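Local coordinates for protein putative phosphomannomutase (Thermus thermophilus, PDB 1TUO) that probably transfers a phosphate group between positions on a sugar phosphate, as a magnesium-dependent mutase of the phosphohexose mutase family, at residues 285-291 / 306-312; 33-38 / 140-146; 109-113 / 217-223. All blocks are in the same frame, centred on the assembly; numbering follows the deposited sequence.

From the N terminus, the chain first meets 33-38, in helix 29-45. It then passes through the 109-113 loop and returns to the helix at 140-146, where interaction 2 closes a loop within domain I. Interaction 3 opens at 109-113, before that loop is closed, and ends at 217-223 in domain II. Interactions 2 and 3 therefore cross, and interaction 3 ties domain I to domain II. Interaction 1 follows in series within domain III, joining two neighbouring parallel strands after a short helical crossover. The three do not touch. The centre of interaction 1 lies about 29 Å from that of interaction 3 and about 38 Å from that of interaction 2.

Interaction 1. Residues 285-291 / 306-312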
loop_
_atom_site.group_PDB
_atom_site.type_symbol
_atom_site.label_atom_id
_atom_site.label_comp_id
_atom_site.label_asym_id
_atom_site.label_seq_id
_atom_site.Cartn_x
_atom_site.Cartn_y
_atom_site.Cartn_z
ATOM N N GLY A 285 -5.443 -4.093 21.193
ATOM C CA GLY A 285 -4.038 -4.210 20.861
ATOM C C GLY A 285 -3.494 -2.836 20.530
ATOM O O GLY A 285 -4.026 -1.825 20.980
ATOM N N ARG A 286 -2.439 -2.792 19.733
ATOM C CA ARG A 286 -1.836 -1.518 19.373
ATOM C C ARG A 286 -1.945 -1.217 17.885
ATOM O O ARG A 286 -2.191 -2.105 17.069
ATOM C CB ARG A 286 -0.365 -1.522 19.788
ATOM C CG ARG A 286 0.357 -2.755 19.296
ATOM C CD ARG A 286 1.780 -2.877 19.822
ATOM N NE ARG A 286 2.374 -4.121 19.342
ATOM C CZ ARG A 286 3.552 -4.215 18.734
ATOM N NH1 ARG A 286 4.294 -3.132 18.522
ATOM N NH2 ARG A 286 3.981 -5.397 18.321
ATOM N N ALA A 287 -1.785 0.055 17.550
ATOM C CA ALA A 287 -1.810 0.498 16.167
ATOM C C ALA A 287 -0.346 0.772 15.847
ATOM O O ALA A 287 0.390 1.273 16.698
ATOM C CB ALA A 287 -2.630 1.782 16.038
ATOM N N VAL A 288 0.083 0.438 14.633
ATOM C CA VAL A 288 1.467 0.664 14.237
ATOM C C VAL A 288 1.475 1.675 13.094
ATOM O O VAL A 288 0.673 1.574 12.172
ATOM C CB VAL A 288 2.135 -0.650 13.772
ATOM C CG1 VAL A 288 3.635 -0.433 13.576
ATOM C CG2 VAL A 288 1.866 -1.756 14.790
ATOM N N LYS A 289 2.368 2.657 13.172
ATOM C CA LYS A 289 2.451 3.697 12.143
ATOM C C LYS A 289 3.894 4.085 11.875
ATOM O O LYS A 289 4.732 4.026 12.774
ATOM C CB LYS A 289 1.684 4.948 12.596
ATOM C CG LYS A 289 2.146 5.492 13.953
ATOM C CD LYS A 289 1.649 6.917 14.233
ATOM C CE LYS A 289 2.743 7.950 13.956
ATOM N NZ LYS A 289 2.392 9.333 14.418
ATOM N N ASN A 290 4.207 4.477 10.642
ATOM C CA ASN A 290 5.575 4.898 10.393
ATOM C C ASN A 290 5.733 6.347 10.852
ATOM O O ASN A 290 4.755 7.012 11.212
ATOM C CB ASN A 290 5.994 4.706 8.918
ATOM C CG ASN A 290 5.411 5.747 7.968
ATOM O OD1 ASN A 290 5.090 6.874 8.353
ATOM N ND2 ASN A 290 5.316 5.373 6.694
ATOM N N PHE A 291 6.972 6.819 10.842
ATOM C CA PHE A 291 7.345 8.154 11.303
ATOM C C PHE A 291 6.652 9.366 10.671
ATOM O O PHE A 291 6.614 10.435 11.277
ATOM C CB PHE A 291 8.866 8.288 11.162
ATOM C CG PHE A 291 9.488 9.319 12.061
ATOM C CD1 PHE A 291 9.127 9.407 13.402
ATOM C CD2 PHE A 291 10.494 10.156 11.580
ATOM C CE1 PHE A 291 9.760 10.310 14.257
ATOM C CE2 PHE A 291 11.134 11.060 12.424
ATOM C CZ PHE A 291 10.768 11.138 13.766
ATOM N N PHE A 306 -5.534 2.802 23.578
ATOM C CA PHE A 306 -4.790 1.777 22.850
ATOM C C PHE A 306 -3.383 2.271 22.546
ATOM O O PHE A 306 -3.167 3.455 22.291
ATOM C CB PHE A 306 -5.508 1.326 21.559
ATOM C CG PHE A 306 -5.696 2.406 20.523
ATOM C CD1 PHE A 306 -6.891 3.115 20.449
ATOM C CD2 PHE A 306 -4.705 2.665 19.579
ATOM C CE1 PHE A 306 -7.105 4.062 19.447
ATOM C CE2 PHE A 306 -4.907 3.615 18.572
ATOM C CZ PHE A 306 -6.111 4.312 18.506
ATOM N N GLY A 307 -2.424 1.356 22.593
ATOM C CA GLY A 307 -1.048 1.730 22.347
ATOM C C GLY A 307 -0.761 2.058 20.898
ATOM O O GLY A 307 -1.481 1.626 19.995
ATOM N N VAL A 308 0.290 2.842 20.683
ATOM C CA VAL A 308 0.697 3.218 19.335
ATOM C C VAL A 308 2.201 3.071 19.216
ATOM O O VAL A 308 2.956 3.670 19.981
ATOM C CB VAL A 308 0.309 4.673 19.006
ATOM C CG1 VAL A 308 0.778 5.028 17.597
ATOM C CG2 VAL A 308 -1.192 4.841 19.112
ATOM N N THR A 309 2.627 2.252 18.259
ATOM C CA THR A 309 4.039 2.016 18.012
ATOM C C THR A 309 4.440 2.782 16.766
ATOM O O THR A 309 3.756 2.704 15.756
ATOM C CB THR A 309 4.313 0.521 17.780
ATOM O OG1 THR A 309 4.025 -0.205 18.983
ATOM C CG2 THR A 309 5.769 0.298 17.377
ATOM N N THR A 310 5.540 3.526 16.847
ATOM C CA THR A 310 6.030 4.298 15.711
ATOM C C THR A 310 7.289 3.647 15.167
ATOM O O THR A 310 8.216 3.339 15.918
ATOM C CB THR A 310 6.344 5.751 16.116
ATOM O OG1 THR A 310 5.151 6.370 16.611
ATOM C CG2 THR A 310 6.861 6.548 14.921
ATOM N N THR A 311 7.318 3.442 13.856
ATOM C CA THR A 311 8.453 2.808 13.204
ATOM C C THR A 311 9.026 3.686 12.100
ATOM O O THR A 311 8.376 4.616 11.631
ATOM C CB THR A 311 8.034 1.494 12.546
ATOM O OG1 THR A 311 7.053 1.768 11.536
ATOM C CG2 THR A 311 7.439 0.545 13.578
ATOM N N PRO A 312 10.271 3.411 11.690
ATOM C CA PRO A 312 10.875 4.208 10.619
ATOM C C PRO A 312 10.074 3.876 9.365
ATOM O O PRO A 312 9.333 2.894 9.350
ATOM C CB PRO A 312 12.294 3.656 10.543
ATOM C CG PRO A 312 12.569 3.235 11.965
ATOM C CD PRO A 312 11.275 2.544 12.333
#
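Strands 286-290 and 308-311 run parallel, their axes 4.6 Å apart at closest approach and inclined by 25°. Backbone bonds alternate in direction. Ala287 N donates to Gly307 O (2.9 Å), and Thr309 N to Ala287 O (2.9 Å). Lys289 N donates to Thr309 O (2.9 Å), and Thr311 N to Lys289 O (2.9 Å). A weak bond from Phe291 N to Thr311 O (2.7 Å) ends the series. Arg286 and Val288 use their backbone groups on the other side, with strand 327-331 and Asp326 just before it. One side-chain bond joins the segments: Arg286 NH1 donates to Thr309 OG1 (3.0 Å), while NH2 forms a salt bridge with Glu321. Lys289 NZ forms a salt bridge with Asp298 and hydrogen bonds to the carbonyls of Val293 and Thr294. Asn290 OD1 accepts from Ala292 N, and its ND2 donates to Glu333. Val288 CG1 packs on Thr311 CG2 (3.9 Å). The pair belongs to a beta-alpha-beta crossover through helix 296-304, which packs on the face of Lys289 and Thr310. Helix 315-322 packs on the face of Val288 and Thr311. Strand 308-311 is outermost in its sheet, and strand 327-331 flanks 286-290 on the inner side.

Interaction 2. Residues 33-38 / 140-146; sequences HRLAEA and VPEEARA
Segment 33-38 is alpha-helical, with Glu37 N to His33 O at 3.0 Å and Ala38 N to Arg34 O at 3.1 Å. Segment 140-146 is irregular, mostly extended with a helical kink at Glu142, and runs antiparallel to the helix. The CA atoms of Ala38 and Val140 are 4.6 Å apart, and those of Arg34 and Ala144 5.0 Å. Arg34 loses most surface. Its chi1 to chi3 are m, t and p, which brings the guanidinium to the loop. Arg34 NE donates to Pro141 O at 2.8 Å, and NH2 adds a weak bond to the same Pro141 O at 3.3 Å. The carbonyl of Glu142 lies over one face of the group, and NH1 turns to the carbonyl of Ala10. Ala144 points at the helix, with CB 3.6 Å from both Arg34 CA and His33 O. His33 has chi1 m and chi2 near -63°, and carries its ring to the Ala146 end of the segment. Ala146 CA sits over the ring face in a CH-pi contact, 3.5 Å from the centroid. ND1 of His33 bonds to His71 of helix 61-75. Val140, chi1 t, packs at the opposite end of the segment: its CG2 is 3.7 Å from Ala38 CB. Leu35 points away, onto strand 115-122. This is packing of the loop between helix 130-138 and strand 152-154 across the sheet-distal side of helix 29-45 in an alpha/beta/alpha domain.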
loop_
_atom_site.group_PDB
_atom_site.type_symbol
_atom_site.label_atom_id
_atom_site.label_comp_id
_atom_site.label_asym_id
_atom_site.label_seq_id
_atom_site.Cartn_x
_atom_site.Cartn_y
_atom_site.Cartn_z
ATOM N N HIS A 33 16.783 -12.456 -15.149
ATOM C CA HIS A 33 17.298 -13.819 -15.016
ATOM C C HIS A 33 18.416 -13.915 -13.970
ATOM O O HIS A 33 18.590 -14.918 -13.291
ATOM C CB HIS A 33 17.821 -14.269 -16.384
ATOM C CG HIS A 33 16.682 -14.815 -17.209
ATOM N ND1 HIS A 33 15.974 -15.913 -16.857
ATOM C CD2 HIS A 33 16.129 -14.294 -18.390
ATOM C CE1 HIS A 33 15.020 -16.051 -17.795
ATOM N NE2 HIS A 33 15.087 -15.098 -18.728
ATOM N N ARG A 34 19.193 -12.852 -13.784
ATOM C CA ARG A 34 20.231 -12.864 -12.765
ATOM C C ARG A 34 19.537 -12.863 -11.402
ATOM O O ARG A 34 19.951 -13.564 -10.473
ATOM C CB ARG A 34 21.129 -11.633 -12.896
ATOM C CG ARG A 34 22.013 -11.645 -14.131
ATOM C CD ARG A 34 22.735 -10.312 -14.306
ATOM N NE ARG A 34 23.635 -10.003 -13.199
ATOM C CZ ARG A 34 24.184 -8.810 -12.994
ATOM N NH1 ARG A 34 23.920 -7.807 -13.827
ATOM N NH2 ARG A 34 24.998 -8.618 -11.961
ATOM N N LEU A 35 18.464 -12.086 -11.291
ATOM C CA LEU A 35 17.728 -12.020 -10.031
ATOM C C LEU A 35 17.049 -13.364 -9.758
ATOM O O LEU A 35 17.011 -13.824 -8.613
ATOM C CB LEU A 35 16.680 -10.906 -10.074
ATOM C CG LEU A 35 15.846 -10.708 -8.803
ATOM C CD1 LEU A 35 16.763 -10.493 -7.602
ATOM C CD2 LEU A 35 14.921 -9.516 -8.984
ATOM N N ALA A 36 16.527 -13.994 -10.808
ATOM C CA ALA A 36 15.856 -15.285 -10.659
ATOM C C ALA A 36 16.828 -16.321 -10.111
ATOM O O ALA A 36 16.483 -17.101 -9.225
ATOM C CB ALA A 36 15.295 -15.749 -11.994
ATOM N N GLU A 37 18.046 -16.323 -10.642
ATOM C CA GLU A 37 19.068 -17.263 -10.192
ATOM C C GLU A 37 19.377 -17.053 -8.713
ATOM O O GLU A 37 19.505 -18.015 -7.951
ATOM C CB GLU A 37 20.352 -17.082 -11.008
ATOM C CG GLU A 37 21.412 -18.141 -10.728
ATOM C CD GLU A 37 21.076 -19.491 -11.339
ATOM O OE1 GLU A 37 21.700 -20.495 -10.937
ATOM O OE2 GLU A 37 20.200 -19.551 -12.231
ATOM N N ALA A 38 19.503 -15.793 -8.311
ATOM C CA ALA A 38 19.801 -15.453 -6.923
ATOM C C ALA A 38 18.689 -15.932 -6.004
ATOM O O ALA A 38 18.937 -16.547 -4.970
ATOM C CB ALA A 38 19.961 -13.951 -6.780
ATOM N N VAL A 140 23.294 -12.674 -6.264
ATOM C CA VAL A 140 23.130 -12.297 -7.668
ATOM C C VAL A 140 24.424 -12.579 -8.429
ATOM O O VAL A 140 25.474 -12.026 -8.106
ATOM C CB VAL A 140 22.773 -10.803 -7.818
ATOM C CG1 VAL A 140 22.715 -10.430 -9.297
ATOM C CG2 VAL A 140 21.424 -10.520 -7.165
ATOM N N PRO A 141 24.362 -13.449 -9.447
ATOM C CA PRO A 141 25.545 -13.793 -10.243
ATOM C C PRO A 141 25.856 -12.699 -11.256
ATOM O O PRO A 141 24.986 -11.909 -11.608
ATOM C CB PRO A 141 25.128 -15.087 -10.919
ATOM C CG PRO A 141 23.676 -14.832 -11.203
ATOM C CD PRO A 141 23.183 -14.204 -9.910
ATOM N N GLU A 142 27.098 -12.660 -11.725
ATOM C CA GLU A 142 27.491 -11.652 -12.704
ATOM C C GLU A 142 26.783 -11.930 -14.015
ATOM O O GLU A 142 26.416 -11.011 -14.750
ATOM C CB GLU A 142 29.004 -11.683 -12.922
ATOM C CG GLU A 142 29.801 -11.196 -11.731
ATOM C CD GLU A 142 29.480 -9.757 -11.382
ATOM O OE1 GLU A 142 29.752 -8.870 -12.219
ATOM O OE2 GLU A 142 28.950 -9.516 -10.277
ATOM N N GLU A 143 26.580 -13.210 -14.292
ATOM C CA GLU A 143 25.935 -13.629 -15.520
ATOM C C GLU A 143 24.951 -14.761 -15.250
ATOM O O GLU A 143 25.162 -15.585 -14.356
ATOM C CB GLU A 143 27.008 -14.081 -16.511
ATOM C CG GLU A 143 26.514 -14.349 -17.910
ATOM C CD GLU A 143 27.887 -14.284 -18.539
ATOM O OE1 GLU A 143 28.615 -13.314 -18.745
ATOM O OE2 GLU A 143 28.289 -15.439 -18.576
ATOM N N ALA A 144 23.874 -14.791 -16.026
ATOM C CA ALA A 144 22.856 -15.823 -15.878
ATOM C C ALA A 144 22.301 -16.233 -17.238
ATOM O O ALA A 144 22.477 -15.533 -18.233
ATOM C CB ALA A 144 21.729 -15.323 -14.978
ATOM N N ARG A 145 21.630 -17.378 -17.267
ATOM C CA ARG A 145 21.042 -17.893 -18.491
ATOM C C ARG A 145 19.521 -17.822 -18.429
ATOM O O ARG A 145 18.918 -17.777 -17.365
ATOM C CB ARG A 145 21.489 -19.346 -18.660
ATOM C CG ARG A 145 22.850 -19.614 -18.020
ATOM C CD ARG A 145 23.072 -21.106 -17.740
ATOM N NE ARG A 145 24.502 -21.427 -17.762
ATOM C CZ ARG A 145 24.842 -22.728 -17.715
ATOM N NH1 ARG A 145 23.710 -23.393 -17.565
ATOM N NH2 ARG A 145 26.012 -23.373 -17.670
ATOM N N ALA A 146 18.879 -17.782 -19.594
ATOM C CA ALA A 146 17.422 -17.698 -19.657
ATOM C C ALA A 146 16.816 -19.091 -19.521
ATOM O O ALA A 146 16.188 -19.609 -20.446
ATOM C CB ALA A 146 16.986 -17.051 -20.972
#

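Interaction 3. Residues 109-113 / 217-223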
loop_
_atom_site.group_PDB
_atom_site.type_symbol
_atom_site.label_atom_id
_atom_site.label_comp_id
_atom_site.label_asym_id
_atom_site.label_seq_id
_atom_site.Cartn_x
_atom_site.Cartn_y
_atom_site.Cartn_z
ATOM N N SER A 109 4.529 -0.781 -8.169
ATOM C CA SER A 109 3.465 -0.183 -7.369
ATOM C C SER A 109 2.865 1.128 -7.885
ATOM O O SER A 109 2.147 1.139 -8.878
ATOM C CB SER A 109 3.997 -0.005 -5.936
ATOM O OG SER A 109 2.986 0.371 -5.012
ATOM N N HIS A 110 3.171 2.226 -7.206
ATOM C CA HIS A 110 2.629 3.539 -7.560
ATOM C C HIS A 110 3.572 4.405 -8.393
ATOM O O HIS A 110 3.271 5.566 -8.664
ATOM C CB HIS A 110 2.289 4.284 -6.275
ATOM C CG HIS A 110 3.485 4.554 -5.420
ATOM N ND1 HIS A 110 4.233 5.706 -5.528
ATOM C CD2 HIS A 110 4.109 3.787 -4.494
ATOM C CE1 HIS A 110 5.265 5.638 -4.706
ATOM N NE2 HIS A 110 5.212 4.483 -4.067
ATOM N N ASN A 111 4.705 3.850 -8.803
ATOM C CA ASN A 111 5.676 4.612 -9.579
ATOM C C ASN A 111 5.291 4.872 -11.030
ATOM O O ASN A 111 4.387 4.243 -11.571
ATOM C CB ASN A 111 7.031 3.912 -9.530
ATOM C CG ASN A 111 7.669 3.998 -8.166
ATOM O OD1 ASN A 111 7.837 5.090 -7.617
ATOM N ND2 ASN A 111 8.034 2.853 -7.607
ATOM N N PRO A 112 5.979 5.828 -11.678
ATOM C CA PRO A 112 5.690 6.152 -13.074
ATOM C C PRO A 112 5.749 4.891 -13.941
ATOM O O PRO A 112 6.453 3.933 -13.614
ATOM C CB PRO A 112 6.775 7.169 -13.417
ATOM C CG PRO A 112 6.943 7.907 -12.113
ATOM C CD PRO A 112 6.971 6.760 -11.112
ATOM N N PRO A 113 5.032 4.894 -15.073
ATOM C CA PRO A 113 4.934 3.793 -16.038
ATOM C C PRO A 113 6.222 3.111 -16.500
ATOM O O PRO A 113 6.230 1.902 -16.742
ATOM C CB PRO A 113 4.197 4.432 -17.215
ATOM C CG PRO A 113 3.366 5.468 -16.582
ATOM C CD PRO A 113 4.283 6.070 -15.556
ATOM N N PHE A 217 -1.259 3.784 -17.601
ATOM C CA PHE A 217 -2.262 4.137 -16.596
ATOM C C PHE A 217 -3.108 5.353 -17.003
ATOM O O PHE A 217 -3.345 6.270 -16.231
ATOM C CB PHE A 217 -1.550 4.416 -15.270
ATOM C CG PHE A 217 -0.753 3.215 -14.835
ATOM C CD1 PHE A 217 0.591 3.123 -15.166
ATOM C CD2 PHE A 217 -1.368 2.200 -14.115
ATOM C CE1 PHE A 217 1.325 2.008 -14.783
ATOM C CE2 PHE A 217 -0.624 1.084 -13.732
ATOM C CZ PHE A 217 0.722 0.983 -14.061
ATOM N N HIS A 218 -3.542 5.346 -18.277
ATOM C CA HIS A 218 -4.419 6.416 -18.778
ATOM C C HIS A 218 -3.824 7.829 -18.657
ATOM O O HIS A 218 -4.541 8.817 -18.532
ATOM C CB HIS A 218 -5.762 6.354 -18.041
ATOM C CG HIS A 218 -6.432 5.023 -18.278
ATOM N ND1 HIS A 218 -7.105 4.715 -19.415
ATOM C CD2 HIS A 218 -6.491 3.926 -17.414
ATOM C CE1 HIS A 218 -7.545 3.451 -19.242
ATOM N NE2 HIS A 218 -7.191 2.954 -18.054
ATOM N N GLY A 219 -2.476 7.921 -18.660
ATOM C CA GLY A 219 -1.840 9.240 -18.781
ATOM C C GLY A 219 -1.450 9.847 -17.423
ATOM O O GLY A 219 -0.975 10.971 -17.315
ATOM N N VAL A 220 -1.608 9.132 -16.316
ATOM C CA VAL A 220 -1.194 9.670 -15.021
ATOM C C VAL A 220 -0.318 8.634 -14.336
ATOM O O VAL A 220 -0.127 7.536 -14.860
ATOM C CB VAL A 220 -2.408 9.948 -14.095
ATOM C CG1 VAL A 220 -3.329 10.969 -14.730
ATOM C CG2 VAL A 220 -3.169 8.652 -13.826
ATOM N N ASN A 221 0.238 8.990 -13.181
ATOM C CA ASN A 221 1.033 8.030 -12.419
ATOM C C ASN A 221 -0.015 7.321 -11.572
ATOM O O ASN A 221 -0.932 7.962 -11.057
ATOM C CB ASN A 221 2.036 8.728 -11.504
ATOM C CG ASN A 221 3.205 9.324 -12.261
ATOM O OD1 ASN A 221 3.860 10.248 -11.775
ATOM N ND2 ASN A 221 3.485 8.792 -13.442
ATOM N N PRO A 222 0.098 5.991 -11.427
ATOM C CA PRO A 222 -0.867 5.224 -10.631
ATOM C C PRO A 222 -0.673 5.417 -9.129
ATOM O O PRO A 222 -0.516 4.455 -8.376
ATOM C CB PRO A 222 -0.615 3.788 -11.082
ATOM C CG PRO A 222 0.860 3.775 -11.313
ATOM C CD PRO A 222 1.106 5.104 -12.036
ATOM N N GLU A 223 -0.675 6.676 -8.709
ATOM C CA GLU A 223 -0.524 7.032 -7.302
ATOM C C GLU A 223 -1.778 7.850 -6.997
ATOM O O GLU A 223 -1.958 8.943 -7.537
ATOM C CB GLU A 223 0.738 7.882 -7.099
ATOM C CG GLU A 223 1.130 8.064 -5.640
ATOM C CD GLU A 223 2.281 9.041 -5.444
ATOM O OE1 GLU A 223 2.994 9.347 -6.424
ATOM O OE2 GLU A 223 2.479 9.495 -4.298
HETATM O O HOH W 1 4.234 8.095 -8.734
#
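The sequence Thr-Ala-Ser-His-Asn-Pro, ending at Pro112, matches the phosphoserine loop of the phosphohexose mutases. Ser109 is thus probably the serine that carries the phosphate, and its OG bonds to Asp249 and Asp251, in the sequence that binds magnesium in relatives. Its CA-to-CB bond points away from 217-223, which packs against the residues that follow. Pro222 is the centre of an inverse gamma turn, closed by Glu223 N to Asn221 O (2.7 Å). The turn presents Pro222 O to His110 CA in a CA-H...O contact of 3.4 Å, and Pro222 CD to Asn111 O at 3.4 Å. Asn221 ND2 lies 3.5 Å from Pro112 CA and 3.5 Å from Pro113 CD. Pro113 CG meets the edge of the Phe217 ring, 3.9 Å from CD1. The segments share no direct hydrogen bond. Water 1 bridges them instead, 2.7 Å from His110 O and 2.9 Å from Glu223 OE1. His110 ND1 is buried here without a polar partner. Arg58 holds the carbonyls of Ser109, Asn111 and Pro112 from outside. Such packing of the serine loop on a domain II loop fits the family's active-site cleft, which forms where the domains meet.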